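Local coordinates for protein peptidoglycan glycosyltransferase (Eggerthella lenta, PDB 4MNR) that belongs to the penicillin-binding proteins, bacterial cell-wall proteins whose main domain shares the beta-lactamase-like fold, here preceded by a smaller N-terminal region, at residues G56-H61 with A120-L125; P68-S73 with D155-I160; A126-A131 with D433-V438; S185-V190 with F264-E269. All blocks are in the same frame, centred on the assembly; numbering follows the deposited sequence. Where two conformers were deposited one is given.

Interaction 1. Residues G56-H61 with A120-L125; sequences GDLASH and AAQDAL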
loop_
_atom_site.group_PDB
_atom_site.type_symbol
_atom_site.label_atom_id
_atom_site.label_comp_id
_atom_site.label_asym_id
_atom_site.label_seq_id
_atom_site.Cartn_x
_atom_site.Cartn_y
_atom_site.Cartn_z
ATOM N N GLY A 56 -5.074 18.417 -14.533
ATOM C CA GLY A 56 -5.751 18.746 -13.287
ATOM C C GLY A 56 -5.079 18.073 -12.113
ATOM O O GLY A 56 -3.871 18.191 -11.949
ATOM N N ASP A 57 -5.843 17.348 -11.301
ATOM C CA ASP A 57 -5.237 16.680 -10.147
ATOM C C ASP A 57 -4.904 15.202 -10.364
ATOM O O ASP A 57 -4.672 14.468 -9.402
ATOM C CB ASP A 57 -6.091 16.865 -8.883
ATOM C CG ASP A 57 -7.423 16.136 -8.947
ATOM O OD1 ASP A 57 -7.684 15.391 -9.920
ATOM O OD2 ASP A 57 -8.211 16.302 -7.991
ATOM N N LEU A 58 -4.844 14.773 -11.624
ATOM C CA LEU A 58 -4.560 13.370 -11.930
ATOM C C LEU A 58 -3.117 13.014 -11.574
ATOM O O LEU A 58 -2.180 13.585 -12.140
ATOM C CB LEU A 58 -4.837 13.090 -13.421
ATOM C CG LEU A 58 -4.839 11.607 -13.812
ATOM C CD1 LEU A 58 -6.051 10.864 -13.221
ATOM C CD2 LEU A 58 -4.815 11.465 -15.318
ATOM N N ALA A 59 -2.956 12.116 -10.597
ATOM C CA ALA A 59 -1.644 11.666 -10.138
ATOM C C ALA A 59 -0.681 12.797 -9.746
ATOM O O ALA A 59 0.516 12.691 -9.974
ATOM C CB ALA A 59 -0.995 10.759 -11.207
ATOM N N SER A 60 -1.201 13.857 -9.137
ATOM C CA SER A 60 -0.366 15.012 -8.820
ATOM C C SER A 60 0.896 14.693 -8.028
ATOM O O SER A 60 1.973 15.195 -8.349
ATOM C CB SER A 60 -1.172 16.075 -8.080
ATOM O OG SER A 60 -2.144 16.609 -8.946
ATOM N N HIS A 61 0.770 13.891 -6.980
ATOM C CA HIS A 61 1.934 13.614 -6.140
ATOM C C HIS A 61 2.981 12.822 -6.890
ATOM O O HIS A 61 4.176 13.002 -6.675
ATOM C CB HIS A 61 1.522 12.861 -4.883
ATOM C CG HIS A 61 0.585 13.634 -4.019
ATOM N ND1 HIS A 61 -0.776 13.638 -4.224
ATOM C CD2 HIS A 61 0.815 14.453 -2.966
ATOM C CE1 HIS A 61 -1.347 14.424 -3.327
ATOM N NE2 HIS A 61 -0.406 14.926 -2.550
ATOM N N ALA A 120 -10.324 6.417 -10.471
ATOM C CA ALA A 120 -11.149 5.678 -9.517
ATOM C C ALA A 120 -10.508 5.690 -8.133
ATOM O O ALA A 120 -11.202 5.842 -7.128
ATOM C CB ALA A 120 -11.376 4.236 -9.984
ATOM N N ALA A 121 -9.189 5.530 -8.092
ATOM C CA ALA A 121 -8.477 5.572 -6.808
ATOM C C ALA A 121 -8.628 6.938 -6.146
ATOM O O ALA A 121 -8.851 7.044 -4.935
ATOM C CB ALA A 121 -7.011 5.233 -7.013
ATOM N N GLN A 122 -8.529 7.992 -6.947
ATOM C CA GLN A 122 -8.682 9.341 -6.418
ATOM C C GLN A 122 -10.117 9.615 -5.972
ATOM O O GLN A 122 -10.340 10.263 -4.948
ATOM C CB GLN A 122 -8.216 10.375 -7.450
ATOM C CG GLN A 122 -6.748 10.227 -7.770
ATOM C CD GLN A 122 -6.234 11.270 -8.755
ATOM O OE1 GLN A 122 -5.170 11.092 -9.352
ATOM N NE2 GLN A 122 -6.959 12.379 -8.894
ATOM N N ASP A 123 -11.089 9.102 -6.722
ATOM C CA ASP A 123 -12.490 9.283 -6.352
ATOM C C ASP A 123 -12.814 8.595 -5.022
ATOM O O ASP A 123 -13.642 9.089 -4.244
ATOM C CB ASP A 123 -13.424 8.754 -7.445
ATOM C CG ASP A 123 -13.412 9.610 -8.709
ATOM O OD1 ASP A 123 -12.917 10.761 -8.683
ATOM O OD2 ASP A 123 -13.924 9.129 -9.741
ATOM N N ALA A 124 -12.169 7.456 -4.777
ATOM C CA ALA A 124 -12.356 6.697 -3.543
ATOM C C ALA A 124 -11.894 7.520 -2.348
ATOM O O ALA A 124 -12.490 7.447 -1.270
ATOM C CB ALA A 124 -11.600 5.383 -3.602
ATOM N N LEU A 125 -10.859 8.332 -2.556
ATOM C CA LEU A 125 -10.267 9.130 -1.485
ATOM C C LEU A 125 -10.817 10.550 -1.394
ATOM O O LEU A 125 -10.431 11.297 -0.499
ATOM C CB LEU A 125 -8.756 9.252 -1.711
ATOM C CG LEU A 125 -7.968 7.945 -1.769
ATOM C CD1 LEU A 125 -6.533 8.220 -2.201
ATOM C CD2 LEU A 125 -8.018 7.291 -0.420
HETATM O O HOH W 1 -9.053 13.745 -7.108
#
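Q122 meets D57 and A59 with its terminal amide, and that group carries nearly the whole contact. The side chain leaves the helix with CG beside its own backbone N (chi1 -63°) and runs out extended, delivering the amide to the type II turn D57-S60. Its tight end is OE1, which takes the A59 N-H at 2.7 Å, almost dead straight and in the carbonyl plane. A59 is the N-cap residue of helix 60-63, and Q118, one helical turn back from Q122, gives OE1 a second hydrogen bond. The other end is looser. NE2 points at D57 O, 3.1 Å away, and at D57 OD1, 3.3 Å away, but both bonds are weak and bent to about 130°, with the carboxylate plane turned 77° from the amide. A water closes this side, donating to D57 OD2 at 2.8 Å and accepting from Q122 NE2 at 3.1 Å. L58 only brushes the amide, its CD1 4.0 Å from Q122 OE1. With donors gathered on OE1 and acceptors around NE2, the bonding fixes which end of the amide is O and which is N, and its carbonyl end is held far more firmly than its nitrogen, which divides two hydrogens among three acceptors.

Interaction 2. Residues P68-S73 with D155-I160; sequences PQFGNS and DFAAVI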
loop_
_atom_site.group_PDB
_atom_site.type_symbol
_atom_site.label_atom_id
_atom_site.label_comp_id
_atom_site.label_asym_id
_atom_site.label_seq_id
_atom_site.Cartn_x
_atom_site.Cartn_y
_atom_site.Cartn_z
ATOM N N PRO A 68 12.172 26.411 -11.564
ATOM C CA PRO A 68 13.455 27.070 -11.308
ATOM C C PRO A 68 13.441 27.791 -9.962
ATOM O O PRO A 68 14.494 28.181 -9.461
ATOM C CB PRO A 68 13.559 28.079 -12.454
ATOM C CG PRO A 68 12.148 28.390 -12.799
ATOM C CD PRO A 68 11.395 27.103 -12.609
ATOM N N GLN A 69 12.254 27.956 -9.386
ATOM C CA GLN A 69 12.105 28.606 -8.090
ATOM C C GLN A 69 12.023 27.581 -6.964
ATOM O O GLN A 69 12.671 27.732 -5.930
ATOM C CB GLN A 69 10.843 29.469 -8.070
ATOM C CG GLN A 69 10.480 30.095 -9.408
ATOM C CD GLN A 69 9.179 30.882 -9.347
ATOM O OE1 GLN A 69 8.709 31.247 -8.266
ATOM N NE2 GLN A 69 8.591 31.145 -10.511
ATOM N N PHE A 70 11.220 26.537 -7.171
ATOM C CA PHE A 70 10.896 25.593 -6.103
ATOM C C PHE A 70 11.598 24.244 -6.229
ATOM O O PHE A 70 11.450 23.387 -5.359
ATOM C CB PHE A 70 9.380 25.371 -6.027
ATOM C CG PHE A 70 8.601 26.617 -5.718
ATOM C CD1 PHE A 70 8.378 27.006 -4.409
ATOM C CD2 PHE A 70 8.098 27.405 -6.742
ATOM C CE1 PHE A 70 7.667 28.160 -4.127
ATOM C CE2 PHE A 70 7.386 28.556 -6.466
ATOM C CZ PHE A 70 7.168 28.932 -5.156
ATOM N N GLY A 71 12.352 24.049 -7.305
ATOM C CA GLY A 71 13.058 22.792 -7.492
ATOM C C GLY A 71 12.139 21.728 -8.068
ATOM O O GLY A 71 11.229 22.060 -8.828
ATOM N N ASN A 72 12.373 20.463 -7.710
ATOM C CA ASN A 72 11.595 19.348 -8.264
ATOM C C ASN A 72 11.062 18.384 -7.205
ATOM O O ASN A 72 11.560 18.334 -6.080
ATOM C CB ASN A 72 12.418 18.520 -9.260
ATOM C CG ASN A 72 13.293 19.360 -10.161
ATOM O OD1 ASN A 72 14.505 19.157 -10.219
ATOM N ND2 ASN A 72 12.686 20.289 -10.888
ATOM N N SER A 73 10.050 17.607 -7.584
ATOM C CA SER A 73 9.576 16.496 -6.773
ATOM C C SER A 73 8.992 15.428 -7.690
ATOM O O SER A 73 8.884 15.637 -8.909
ATOM C CB SER A 73 8.502 16.964 -5.797
ATOM O OG SER A 73 7.355 17.390 -6.509
ATOM N N ASP A 155 -0.877 23.970 -10.040
ATOM C CA ASP A 155 -0.873 24.958 -8.964
ATOM C C ASP A 155 0.111 24.654 -7.844
ATOM O O ASP A 155 -0.087 25.104 -6.717
ATOM C CB ASP A 155 -2.273 25.077 -8.373
ATOM C CG ASP A 155 -3.295 25.516 -9.390
ATOM O OD1 ASP A 155 -2.974 26.401 -10.211
ATOM O OD2 ASP A 155 -4.418 24.970 -9.375
ATOM N N PHE A 156 1.169 23.908 -8.147
ATOM C CA PHE A 156 2.138 23.503 -7.126
ATOM C C PHE A 156 2.741 24.673 -6.344
ATOM O O PHE A 156 2.959 24.565 -5.137
ATOM C CB PHE A 156 3.259 22.653 -7.745
ATOM C CG PHE A 156 4.107 23.401 -8.732
ATOM C CD1 PHE A 156 3.741 23.466 -10.072
ATOM C CD2 PHE A 156 5.269 24.038 -8.331
ATOM C CE1 PHE A 156 4.517 24.160 -10.988
ATOM C CE2 PHE A 156 6.047 24.737 -9.241
ATOM C CZ PHE A 156 5.674 24.796 -10.573
ATOM N N ALA A 157 2.989 25.793 -7.022
ATOM C CA ALA A 157 3.606 26.951 -6.379
ATOM C C ALA A 157 2.705 27.531 -5.292
ATOM O O ALA A 157 3.149 27.790 -4.169
ATOM C CB ALA A 157 3.955 28.011 -7.415
ATOM N N ALA A 158 1.438 27.730 -5.629
ATOM C CA ALA A 158 0.461 28.200 -4.653
ATOM C C ALA A 158 0.286 27.220 -3.491
ATOM O O ALA A 158 0.099 27.637 -2.349
ATOM C CB ALA A 158 -0.871 28.478 -5.328
ATOM N N VAL A 159 0.348 25.918 -3.779
ATOM C CA VAL A 159 0.213 24.891 -2.748
ATOM C C VAL A 159 1.425 24.867 -1.823
ATOM O O VAL A 159 1.297 24.672 -0.617
ATOM C CB VAL A 159 -0.005 23.484 -3.369
ATOM C CG1 VAL A 159 -0.073 22.422 -2.294
ATOM C CG2 VAL A 159 -1.279 23.469 -4.195
ATOM N N ILE A 160 2.608 25.070 -2.392
ATOM C CA ILE A 160 3.815 25.209 -1.580
ATOM C C ILE A 160 3.702 26.438 -0.667
ATOM O O ILE A 160 4.090 26.392 0.504
ATOM C CB ILE A 160 5.075 25.282 -2.467
ATOM C CG1 ILE A 160 5.339 23.914 -3.108
ATOM C CG2 ILE A 160 6.279 25.709 -1.649
ATOM C CD1 ILE A 160 6.285 23.954 -4.292
#
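F70 and A157 mark the closest approach of the two backbones, with F70 CA 7.4 Å from A157 CA, where the turn between two short strands comes up to the first turn of helix 156-165. From there the F70 ring does the work alone for its segment. With CG beside the backbone N (chi1 -61°), it reaches straight across to the helix and settles against three side chains, all on one side of its plane. A157 CA lies over one face, and A157 CB makes the nearest approach, 3.6 Å from F70 CE2. I160 lies alongside, its chain running opposite to that of F70, and touches with both branches. I160 CG2 rests 3.7 Å from F70 CD1, while I160 CD1, carried outward by the extended chi2 of 163°, comes within 3.8 Å of F70 CB. Strands 66-67 and 71-72 form a small antiparallel beta hairpin, and F70 projects from its turn onto the helix, joining the N-terminal part of the chain to the start of helix 156-165, the first helix after strand 142-148. The hairpin turn is itself braced by S67, whose OG accepts hydrogen bonds from the backbone N of Q69 and of F70. F156 touches more lightly, at 4.2 Å between F156 CE2 and F70 CD2, in an oblique approach. Its ring is also met by that of Y65, nearly parallel to it, and Y65 bonds by its backbone to S73 and touches I160.

Interaction 3. Residues A126-A131 with D433-V438; sequences AGRKGA and DGEEGV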
loop_
_atom_site.group_PDB
_atom_site.type_symbol
_atom_site.label_atom_id
_atom_site.label_comp_id
_atom_site.label_asym_id
_atom_site.label_seq_id
_atom_site.Cartn_x
_atom_site.Cartn_y
_atom_site.Cartn_z
ATOM N N ALA A 126 -11.693 10.932 -2.317
ATOM C CA ALA A 126 -12.133 12.326 -2.397
ATOM C C ALA A 126 -12.763 12.823 -1.089
ATOM O O ALA A 126 -13.690 12.211 -0.567
ATOM C CB ALA A 126 -13.095 12.515 -3.567
ATOM N N GLY A 127 -12.239 13.922 -0.556
ATOM C CA GLY A 127 -12.766 14.489 0.676
ATOM C C GLY A 127 -12.229 13.811 1.927
ATOM O O GLY A 127 -12.634 14.150 3.045
ATOM N N ARG A 128 -11.305 12.872 1.734
ATOM C CA ARG A 128 -10.721 12.133 2.842
ATOM C C ARG A 128 -9.223 12.378 2.911
ATOM O O ARG A 128 -8.644 13.033 2.047
ATOM C CB ARG A 128 -10.913 10.634 2.627
ATOM C CG ARG A 128 -12.297 10.230 2.173
ATOM C CD ARG A 128 -13.042 9.634 3.322
ATOM N NE ARG A 128 -14.388 9.195 2.976
ATOM C CZ ARG A 128 -15.205 8.636 3.857
ATOM N NH1 ARG A 128 -14.786 8.455 5.098
ATOM N NH2 ARG A 128 -16.427 8.260 3.504
ATOM N N LYS A 129 -8.610 11.838 3.959
ATOM C CA LYS A 129 -7.169 11.758 4.071
ATOM C C LYS A 129 -6.796 10.279 3.937
ATOM O O LYS A 129 -7.390 9.413 4.588
ATOM C CB LYS A 129 -6.760 12.268 5.439
ATOM C CG LYS A 129 -5.352 12.753 5.541
ATOM C CD LYS A 129 -5.286 13.874 6.565
ATOM C CE LYS A 129 -6.232 14.992 6.173
ATOM N NZ LYS A 129 -6.065 16.211 7.020
ATOM N N GLY A 130 -5.821 9.981 3.094
ATOM C CA GLY A 130 -5.396 8.596 2.946
ATOM C C GLY A 130 -4.690 8.332 1.637
ATOM O O GLY A 130 -4.171 9.254 1.002
ATOM N N ALA A 131 -4.674 7.072 1.217
ATOM C CA ALA A 131 -3.936 6.711 0.022
ATOM C C ALA A 131 -4.423 5.414 -0.558
ATOM O O ALA A 131 -5.001 4.581 0.152
ATOM C CB ALA A 131 -2.446 6.594 0.340
ATOM N N ASP A 433 -8.912 8.013 9.839
ATOM C CA ASP A 433 -10.060 8.425 10.658
ATOM C C ASP A 433 -11.382 8.062 9.994
ATOM O O ASP A 433 -12.316 8.865 9.982
ATOM C CB ASP A 433 -10.007 9.930 10.925
ATOM C CG ASP A 433 -8.651 10.374 11.428
ATOM O OD1 ASP A 433 -8.176 9.780 12.420
ATOM O OD2 ASP A 433 -8.051 11.285 10.816
ATOM N N GLY A 434 -11.448 6.864 9.429
ATOM C CA GLY A 434 -12.607 6.457 8.655
ATOM C C GLY A 434 -13.645 5.718 9.469
ATOM O O GLY A 434 -13.330 5.130 10.497
ATOM N N GLU A 435 -14.895 5.772 9.017
ATOM C CA GLU A 435 -15.975 4.993 9.620
ATOM C C GLU A 435 -15.622 3.519 9.492
ATOM O O GLU A 435 -14.880 3.144 8.595
ATOM C CB GLU A 435 -17.290 5.265 8.884
ATOM C CG GLU A 435 -17.697 6.728 8.838
ATOM C CD GLU A 435 -17.007 7.529 7.736
ATOM O OE1 GLU A 435 -16.174 6.964 6.997
ATOM O OE2 GLU A 435 -17.307 8.738 7.605
ATOM N N GLU A 436 -16.143 2.682 10.384
ATOM C CA GLU A 436 -15.828 1.256 10.331
ATOM C C GLU A 436 -16.174 0.665 8.964
ATOM O O GLU A 436 -17.281 0.853 8.465
ATOM C CB GLU A 436 -16.572 0.499 11.431
ATOM C CG GLU A 436 -16.204 -0.973 11.517
ATOM C CD GLU A 436 -17.121 -1.749 12.445
ATOM O OE1 GLU A 436 -18.021 -1.125 13.050
ATOM O OE2 GLU A 436 -16.947 -2.981 12.563
ATOM N N GLY A 437 -15.200 -0.001 8.348
ATOM C CA GLY A 437 -15.414 -0.680 7.084
ATOM C C GLY A 437 -15.345 0.169 5.825
ATOM O O GLY A 437 -15.552 -0.347 4.729
ATOM N N VAL A 438 -15.075 1.464 5.964
ATOM C CA VAL A 438 -15.128 2.360 4.801
ATOM C C VAL A 438 -14.036 2.035 3.779
ATOM O O VAL A 438 -14.229 2.190 2.564
ATOM C CB VAL A 438 -15.111 3.861 5.210
ATOM C CG1 VAL A 438 -13.772 4.259 5.826
ATOM C CG2 VAL A 438 -15.441 4.754 4.013
#
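R128 lays one face of its guanidinium over the V438 methyl CG2, which sits 3.7 Å from R128 NH2 and 3.9 Å from R128 CZ. The edge of the same group does the polar work: NH1 gives a salt-bridging hydrogen bond to E435 OE1 at 2.8 Å, with an N-H...O angle of 166°. The oxygen lies only 8° out of the guanidinium plane and uses its syn lone pair, yet the carboxylate itself is turned 83° from the guanidinium. That twist leaves a salt bridge made through one hydrogen bond, with E435 OE2 3.6 Å from R128 NH1. Both long chains bend at chi2, and in E435 this curls the carboxylate back over the turn toward the arginine. E435 to V438 is a type II turn, closed by V438 N bonding to E435 O, so the acid and the methyl are presented together. R128 and E435 also touch crystal neighbours. Both R128 and V438 pack on I431 of strand 425-431. K129 and A131 pair by backbone with E432 and V430, and G130 with A148, so the contact crowns the end of adjacent central strands just where helix 438-453 begins.

Interaction 4. Residues S185-V190 with F264-E269; sequences STFKIV and FGFNKE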
loop_
_atom_site.group_PDB
_atom_site.type_symbol
_atom_site.label_atom_id
_atom_site.label_comp_id
_atom_site.label_asym_id
_atom_site.label_seq_id
_atom_site.Cartn_x
_atom_site.Cartn_y
_atom_site.Cartn_z
ATOM N N SER A 185 -5.175 -4.741 11.385
ATOM C CA SER A 185 -5.497 -6.125 11.090
ATOM C C SER A 185 -5.210 -6.570 9.640
ATOM O O SER A 185 -5.266 -7.757 9.337
ATOM C CB SER A 185 -6.941 -6.425 11.524
ATOM O OG SER A 185 -7.796 -5.346 11.182
ATOM N N THR A 186 -4.863 -5.633 8.755
ATOM C CA THR A 186 -4.408 -5.996 7.416
ATOM C C THR A 186 -3.122 -6.833 7.465
ATOM O O THR A 186 -2.881 -7.709 6.635
ATOM C CB THR A 186 -4.163 -4.749 6.550
ATOM O OG1 THR A 186 -4.373 -3.576 7.343
ATOM C CG2 THR A 186 -5.168 -4.723 5.439
ATOM N N PHE A 187 -2.301 -6.565 8.471
ATOM C CA PHE A 187 -1.044 -7.279 8.668
ATOM C C PHE A 187 -1.262 -8.751 9.021
ATOM O O PHE A 187 -0.334 -9.558 8.950
ATOM C CB PHE A 187 -0.246 -6.580 9.785
ATOM C CG PHE A 187 1.117 -7.155 10.035
ATOM C CD1 PHE A 187 2.204 -6.816 9.230
ATOM C CD2 PHE A 187 1.331 -7.983 11.117
ATOM C CE1 PHE A 187 3.465 -7.338 9.473
ATOM C CE2 PHE A 187 2.594 -8.521 11.370
ATOM C CZ PHE A 187 3.664 -8.190 10.543
ATOM N N LYS A 188 -2.481 -9.105 9.424
ATOM C CA LYS A 188 -2.766 -10.506 9.719
ATOM C C LYS A 188 -2.507 -11.399 8.497
ATOM O O LYS A 188 -2.285 -12.599 8.646
ATOM C CB LYS A 188 -4.194 -10.681 10.256
ATOM C CG LYS A 188 -4.380 -10.086 11.645
ATOM C CD LYS A 188 -5.827 -10.121 12.106
ATOM C CE LYS A 188 -5.950 -9.418 13.477
ATOM N NZ LYS A 188 -7.361 -9.171 13.809
ATOM N N ILE A 189 -2.500 -10.818 7.303
ATOM C CA ILE A 189 -2.107 -11.588 6.118
ATOM C C ILE A 189 -0.689 -12.142 6.321
ATOM O O ILE A 189 -0.415 -13.316 6.049
ATOM C CB ILE A 189 -2.109 -10.720 4.848
ATOM C CG1 ILE A 189 -3.525 -10.238 4.510
ATOM C CG2 ILE A 189 -1.510 -11.504 3.683
ATOM C CD1 ILE A 189 -3.553 -9.240 3.370
ATOM N N VAL A 190 0.211 -11.300 6.828
ATOM C CA VAL A 190 1.595 -11.716 7.100
ATOM C C VAL A 190 1.688 -12.758 8.217
ATOM O O VAL A 190 2.354 -13.784 8.059
ATOM C CB VAL A 190 2.509 -10.514 7.445
ATOM C CG1 VAL A 190 3.929 -10.985 7.787
ATOM C CG2 VAL A 190 2.549 -9.542 6.284
ATOM N N PHE A 264 8.372 -10.550 3.704
ATOM C CA PHE A 264 7.437 -9.754 2.923
ATOM C C PHE A 264 7.966 -8.351 2.690
ATOM O O PHE A 264 7.285 -7.525 2.092
ATOM C CB PHE A 264 6.086 -9.635 3.635
ATOM C CG PHE A 264 5.186 -10.823 3.452
ATOM C CD1 PHE A 264 4.202 -10.811 2.469
ATOM C CD2 PHE A 264 5.283 -11.921 4.283
ATOM C CE1 PHE A 264 3.345 -11.882 2.306
ATOM C CE2 PHE A 264 4.431 -13.002 4.129
ATOM C CZ PHE A 264 3.466 -12.992 3.133
ATOM N N GLY A 265 9.164 -8.066 3.173
ATOM C CA GLY A 265 9.777 -6.793 2.845
ATOM C C GLY A 265 9.977 -5.822 3.988
ATOM O O GLY A 265 10.566 -4.756 3.794
ATOM N N PHE A 266 9.505 -6.168 5.180
ATOM C CA PHE A 266 9.775 -5.313 6.331
ATOM C C PHE A 266 11.277 -5.275 6.633
ATOM O O PHE A 266 11.987 -6.273 6.475
ATOM C CB PHE A 266 8.940 -5.754 7.547
ATOM C CG PHE A 266 7.482 -5.397 7.431
ATOM C CD1 PHE A 266 6.637 -6.145 6.629
ATOM C CD2 PHE A 266 6.967 -4.295 8.098
ATOM C CE1 PHE A 266 5.297 -5.818 6.496
ATOM C CE2 PHE A 266 5.624 -3.955 7.983
ATOM C CZ PHE A 266 4.780 -4.710 7.177
ATOM N N ASN A 267 11.758 -4.103 7.052
ATOM C CA ASN A 267 13.175 -3.874 7.353
ATOM C C ASN A 267 14.097 -4.033 6.156
ATOM O O ASN A 267 15.297 -4.278 6.323
ATOM C CB ASN A 267 13.671 -4.746 8.509
ATOM C CG ASN A 267 12.985 -4.424 9.819
ATOM O OD1 ASN A 267 12.515 -3.304 10.033
ATOM N ND2 ASN A 267 12.951 -5.395 10.714
ATOM N N LYS A 268 13.536 -3.896 4.960
ATOM C CA LYS A 268 14.333 -3.872 3.734
ATOM C C LYS A 268 14.163 -2.520 3.046
ATOM O O LYS A 268 13.070 -1.978 2.979
ATOM C CB LYS A 268 13.878 -4.971 2.776
ATOM C CG LYS A 268 13.829 -6.362 3.375
ATOM C CD LYS A 268 15.219 -6.919 3.635
ATOM C CE LYS A 268 15.132 -8.308 4.242
ATOM N NZ LYS A 268 14.192 -9.169 3.473
ATOM N N GLU A 269 15.259 -1.968 2.545
ATOM C CA GLU A 269 15.155 -0.773 1.734
ATOM C C GLU A 269 14.753 -1.209 0.337
ATOM O O GLU A 269 15.457 -1.969 -0.321
ATOM C CB GLU A 269 16.464 0.018 1.735
ATOM C CG GLU A 269 16.597 0.950 2.938
ATOM C CD GLU A 269 18.019 1.432 3.165
ATOM O OE1 GLU A 269 18.817 0.672 3.757
ATOM O OE2 GLU A 269 18.337 2.570 2.758
#
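F187, two residues beyond S185, is the first side chain of 185-190 to reach the other segment. With CG anti to its backbone N (chi1 -176°), its ring is thrown toward F266 and meets it edge on. The pair is an offset edge-to-face stack, with the F187 and F266 ring centroids 5.5 Å apart and planes at 87°; F187 CE1 comes within 3.7 Å of F266 CZ. K188 runs elsewhere, its NZ bonding to S240 OG and N242 OD1. S185 and K188 fit the SxxK signature of penicillin-binding proteins, S240 and N242 the SxN one. I189 packs on V327 and I331 of helix 321-332. V190 then turns back to the contact: its CG2 stands over the F264 ring in a CH-pi contact, 4.2 Å from the centroid and 16° off the normal, while CG1 lies 3.9 Å from F264 CD2. The valine CB also covers one face of the F187 ring. F264 and F266 flank G265, which, with positive phi and two bonds back into the last turn, forms the Schellman motif ending helix 242-263. No hydrogen bond crosses; dispersion and ring-edge electrostatics hold this buried layer, so the SxxK segment meets 264-269 through apolar side chains while K188 bonds to the SxN residues.

Overall arrangement
Interactions 1 and 3 are the ones that touch: helix 115-125 leads into strand 130-135, and L125 CD2 packs 3.7 Å from A131 N. Their centres are about 14 Å apart. Interaction 2 lies further out, about 19 Å from interaction 1 centre to centre with nearest atoms about 5 Å apart; their segments alternate along the chain, and both join residues within 56-73 to chain that follows strand 108-111. Interaction 4 lies deepest and carries the SxxK residues S185 and K188, which bond or pack against S240, N242 and K400 of the SxN and KTG motifs. It is about 22 Å from interaction 3 and about 34 Å from interaction 2, centre to centre, touching neither.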